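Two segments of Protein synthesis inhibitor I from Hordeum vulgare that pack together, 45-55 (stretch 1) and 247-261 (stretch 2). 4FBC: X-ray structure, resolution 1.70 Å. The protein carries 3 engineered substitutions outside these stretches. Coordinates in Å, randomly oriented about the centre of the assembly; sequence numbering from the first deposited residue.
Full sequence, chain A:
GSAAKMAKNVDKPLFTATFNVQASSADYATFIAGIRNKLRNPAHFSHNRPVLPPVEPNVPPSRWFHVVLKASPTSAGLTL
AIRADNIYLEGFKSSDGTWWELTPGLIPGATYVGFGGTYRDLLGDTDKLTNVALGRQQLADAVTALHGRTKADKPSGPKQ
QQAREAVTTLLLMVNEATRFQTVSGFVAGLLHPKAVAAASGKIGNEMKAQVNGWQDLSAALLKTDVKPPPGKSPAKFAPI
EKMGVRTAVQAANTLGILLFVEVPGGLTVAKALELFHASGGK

Stretch 1, residues 45-55: FSHNRPVLPPV
Stretch 2 (247-261) TAVQAANTLGILLFV

L258 lies at the middle of the contact, in an extended run that follows a helix of residues 248-254. Its chi1 is m and chi2 p. L258 CD1 lies 3.8 Å from R49 CB, and L258 CD2 3.9 Å from S46 CB. V51 (chi1 t) points its CA-to-CB bond away, yet V51 CG2 still reaches L258 CB at 4.1 Å. I257 (t, t) packs between two residues: CG1 is 3.9 Å from P50 CG, and CD1 is 3.8 Å from L52 CG. L52 is m, t.

The backbones meet in a single bridge, V51 with L258, CA to CA 4.5 Å. L258 N donates to P50 O, and L52 N donates to L258 O, both at 2.9 Å and nearly straight. Register runs P50 with I257 and P54 with F260, so the chains advance in the same direction.

F260 (chi1 t, chi2 80°) takes P54 CG over one ring face, 3.5 Å from the ring centroid to P54 CG. A water links P53 O (2.7 Å) and F260 N (3.2 Å).

At the other end, S46 to R49 form a type I' turn. H47 CB touches A252 CB at 3.8 Å. R49 (m, m, m) reaches the carbonyls after the helix: NE donates to L255 O and NH2 to G256 O, each at 2.9 Å.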

# COMPACT_ATOMS: atom_id res chain seq x y z
N PHE A 45 -12.16 12.07 7.65
CA PHE A 45 -11.18 11.44 8.53
C PHE A 45 -11.92 10.59 9.54
O PHE A 45 -13.11 10.80 9.78
CB PHE A 45 -10.41 12.51 9.31
CG PHE A 45 -9.42 13.28 8.49
CD1 PHE A 45 -9.84 14.28 7.63
CD2 PHE A 45 -8.06 13.04 8.65
CE1 PHE A 45 -8.91 15.01 6.89
CE2 PHE A 45 -7.12 13.76 7.91
CZ PHE A 45 -7.55 14.75 7.02
N SER A 46 -11.22 9.64 10.16
CA SER A 46 -11.77 8.87 11.28
C SER A 46 -10.74 8.86 12.39
O SER A 46 -9.63 8.37 12.18
CB SER A 46 -12.05 7.42 10.86
OG SER A 46 -12.61 6.68 11.95
N HIS A 47 -11.10 9.40 13.56
CA HIS A 47 -10.18 9.51 14.71
C HIS A 47 -8.86 10.14 14.28
O HIS A 47 -7.77 9.70 14.67
CB HIS A 47 -9.96 8.13 15.35
CG HIS A 47 -11.22 7.49 15.83
ND1 HIS A 47 -11.49 7.30 17.17
CD2 HIS A 47 -12.30 7.02 15.16
CE1 HIS A 47 -12.68 6.73 17.30
NE2 HIS A 47 -13.19 6.55 16.10
N ASN A 48 -8.99 11.19 13.47
CA ASN A 48 -7.85 11.95 12.94
C ASN A 48 -6.88 11.11 12.11
O ASN A 48 -5.69 11.45 11.99
CB ASN A 48 -7.12 12.71 14.06
CG ASN A 48 -6.28 13.86 13.53
OD1 ASN A 48 -6.51 14.35 12.41
ND2 ASN A 48 -5.31 14.31 14.32
N ARG A 49 -7.38 10.02 11.53
CA ARG A 49 -6.62 9.27 10.54
C ARG A 49 -7.31 9.48 9.20
O ARG A 49 -8.54 9.54 9.13
CB ARG A 49 -6.62 7.77 10.87
CG ARG A 49 -5.97 7.41 12.20
CD ARG A 49 -4.58 8.04 12.35
NE ARG A 49 -3.71 7.75 11.21
CZ ARG A 49 -2.67 8.49 10.86
NH1 ARG A 49 -2.37 9.58 11.56
NH2 ARG A 49 -1.93 8.16 9.80
N PRO A 50 -6.52 9.58 8.12
CA PRO A 50 -7.13 9.82 6.80
C PRO A 50 -7.92 8.61 6.28
O PRO A 50 -7.60 7.46 6.60
CB PRO A 50 -5.92 10.12 5.91
CG PRO A 50 -4.78 9.35 6.54
CD PRO A 50 -5.06 9.41 8.04
N VAL A 51 -8.96 8.87 5.49
CA VAL A 51 -9.73 7.80 4.85
C VAL A 51 -9.63 8.04 3.36
O VAL A 51 -9.69 9.18 2.91
CB VAL A 51 -11.22 7.83 5.26
CG1 VAL A 51 -11.99 6.66 4.62
CG2 VAL A 51 -11.37 7.80 6.78
N LEU A 52 -9.44 6.97 2.59
CA LEU A 52 -9.40 7.06 1.15
C LEU A 52 -10.79 7.45 0.66
O LEU A 52 -11.79 7.14 1.32
CB LEU A 52 -9.01 5.71 0.55
CG LEU A 52 -7.53 5.33 0.68
CD1 LEU A 52 -7.36 3.82 0.61
CD2 LEU A 52 -6.77 6.00 -0.44
N PRO A 53 -10.86 8.14 -0.48
CA PRO A 53 -12.18 8.28 -1.12
C PRO A 53 -12.68 6.90 -1.55
O PRO A 53 -11.87 5.98 -1.73
CB PRO A 53 -11.87 9.15 -2.35
CG PRO A 53 -10.44 8.83 -2.69
CD PRO A 53 -9.74 8.54 -1.36
N PRO A 54 -14.01 6.75 -1.72
CA PRO A 54 -14.54 5.49 -2.26
C PRO A 54 -13.98 5.20 -3.64
O PRO A 54 -13.49 6.11 -4.32
CB PRO A 54 -16.05 5.77 -2.39
CG PRO A 54 -16.32 6.84 -1.37
CD PRO A 54 -15.07 7.70 -1.37
N VAL A 55 -14.06 3.93 -4.05
CA VAL A 55 -13.77 3.54 -5.42
C VAL A 55 -14.86 4.08 -6.34
O VAL A 55 -16.04 3.95 -6.02
CB VAL A 55 -13.72 1.99 -5.54
CG1 VAL A 55 -13.59 1.55 -7.00
CG2 VAL A 55 -12.57 1.44 -4.68
N THR A 247 -9.14 -1.59 21.12
CA THR A 247 -9.87 -0.33 21.30
C THR A 247 -9.78 0.56 20.08
O THR A 247 -8.91 0.37 19.22
CB THR A 247 -9.34 0.48 22.50
OG1 THR A 247 -8.01 0.94 22.20
CG2 THR A 247 -9.34 -0.35 23.78
N ALA A 248 -10.66 1.55 20.01
CA ALA A 248 -10.64 2.53 18.93
C ALA A 248 -9.32 3.32 18.92
O ALA A 248 -8.76 3.58 17.85
CB ALA A 248 -11.82 3.49 19.04
N VAL A 249 -8.83 3.69 20.10
CA VAL A 249 -7.56 4.41 20.18
C VAL A 249 -6.41 3.55 19.62
O VAL A 249 -5.55 4.05 18.90
CB VAL A 249 -7.25 4.92 21.60
CG1 VAL A 249 -5.79 5.31 21.72
CG2 VAL A 249 -8.12 6.13 21.94
N GLN A 250 -6.43 2.26 19.91
CA GLN A 250 -5.44 1.37 19.32
C GLN A 250 -5.62 1.25 17.81
O GLN A 250 -4.64 1.20 17.07
CB GLN A 250 -5.48 -0.02 19.98
CG GLN A 250 -4.97 -0.02 21.43
CD GLN A 250 -5.18 -1.36 22.10
OE1 GLN A 250 -5.85 -2.24 21.56
NE2 GLN A 250 -4.59 -1.53 23.28
N ALA A 251 -6.87 1.20 17.36
CA ALA A 251 -7.15 1.14 15.93
C ALA A 251 -6.62 2.38 15.20
O ALA A 251 -6.05 2.26 14.11
CB ALA A 251 -8.65 0.98 15.68
N ALA A 252 -6.81 3.56 15.80
CA ALA A 252 -6.32 4.83 15.25
C ALA A 252 -4.79 4.84 15.19
O ALA A 252 -4.21 5.27 14.20
CB ALA A 252 -6.84 6.02 16.06
N ASN A 253 -4.14 4.38 16.25
CA ASN A 253 -2.68 4.26 16.23
C ASN A 253 -2.17 3.24 15.23
O ASN A 253 -1.02 3.31 14.81
CB ASN A 253 -2.15 3.93 17.63
CG ASN A 253 -2.11 5.14 18.53
OD1 ASN A 253 -1.65 6.21 18.13
ND2 ASN A 253 -2.61 4.98 19.75
N THR A 254 -3.02 2.30 14.83
CA THR A 254 -2.61 1.23 13.92
C THR A 254 -2.81 1.59 12.44
O THR A 254 -1.95 1.28 11.61
CB THR A 254 -3.35 -0.09 14.24
OG1 THR A 254 -3.03 -0.47 15.59
CG2 THR A 254 -2.93 -1.20 13.28
N LEU A 255 -3.92 2.26 12.13
CA LEU A 255 -4.27 2.57 10.75
C LEU A 255 -3.48 3.77 10.22
O LEU A 255 -3.53 4.86 10.78
CB LEU A 255 -5.79 2.83 10.63
CG LEU A 255 -6.66 1.57 10.72
CD1 LEU A 255 -8.07 1.92 11.16
CD2 LEU A 255 -6.67 0.83 9.39
N GLY A 256 -2.73 3.55 9.14
CA GLY A 256 -2.06 4.63 8.43
C GLY A 256 -3.05 5.42 7.58
O GLY A 256 -3.12 6.64 7.66
N ILE A 257 -3.84 4.70 6.78
CA ILE A 257 -4.94 5.31 6.03
C ILE A 257 -6.01 4.25 5.86
O ILE A 257 -5.67 3.09 5.61
CB ILE A 257 -4.48 5.93 4.66
CG1 ILE A 257 -5.66 6.60 3.94
CG2 ILE A 257 -3.76 4.89 3.78
CD1 ILE A 257 -5.22 7.50 2.74
N LEU A 258 -7.27 4.61 6.04
CA LEU A 258 -8.36 3.63 6.02
C LEU A 258 -8.85 3.42 4.59
O LEU A 258 -8.93 4.36 3.82
CB LEU A 258 -9.55 4.11 6.88
CG LEU A 258 -9.50 4.02 8.41
CD1 LEU A 258 -8.52 5.04 8.99
CD2 LEU A 258 -10.88 4.19 9.03
N LEU A 259 -9.17 2.17 4.25
CA LEU A 259 -9.94 1.89 3.04
C LEU A 259 -11.35 2.40 3.26
O LEU A 259 -11.91 2.24 4.34
CB LEU A 259 -9.99 0.37 2.79
CG LEU A 259 -10.81 -0.12 1.59
CD1 LEU A 259 -10.15 0.32 0.31
CD2 LEU A 259 -10.91 -1.65 1.66
N PHE A 260 -11.95 3.03 2.26
CA PHE A 260 -13.33 3.43 2.42
C PHE A 260 -14.22 2.18 2.47
O PHE A 260 -14.11 1.29 1.63
CB PHE A 260 -13.81 4.36 1.31
CG PHE A 260 -15.23 4.78 1.50
CD1 PHE A 260 -15.56 5.79 2.39
CD2 PHE A 260 -16.25 4.13 0.82
CE1 PHE A 260 -16.88 6.17 2.59
CE2 PHE A 260 -17.58 4.50 1.02
CZ PHE A 260 -17.89 5.51 1.90
N VAL A 261 -15.09 2.13 3.47
CA VAL A 261 -16.09 1.08 3.56
C VAL A 261 -17.46 1.68 3.86
O VAL A 261 -17.59 2.56 4.72
CB VAL A 261 -15.75 0.07 4.68
CG1 VAL A 261 -16.75 -1.10 4.64
CG2 VAL A 261 -14.33 -0.44 4.55
O HOH W 1 -11.33 3.50 -0.82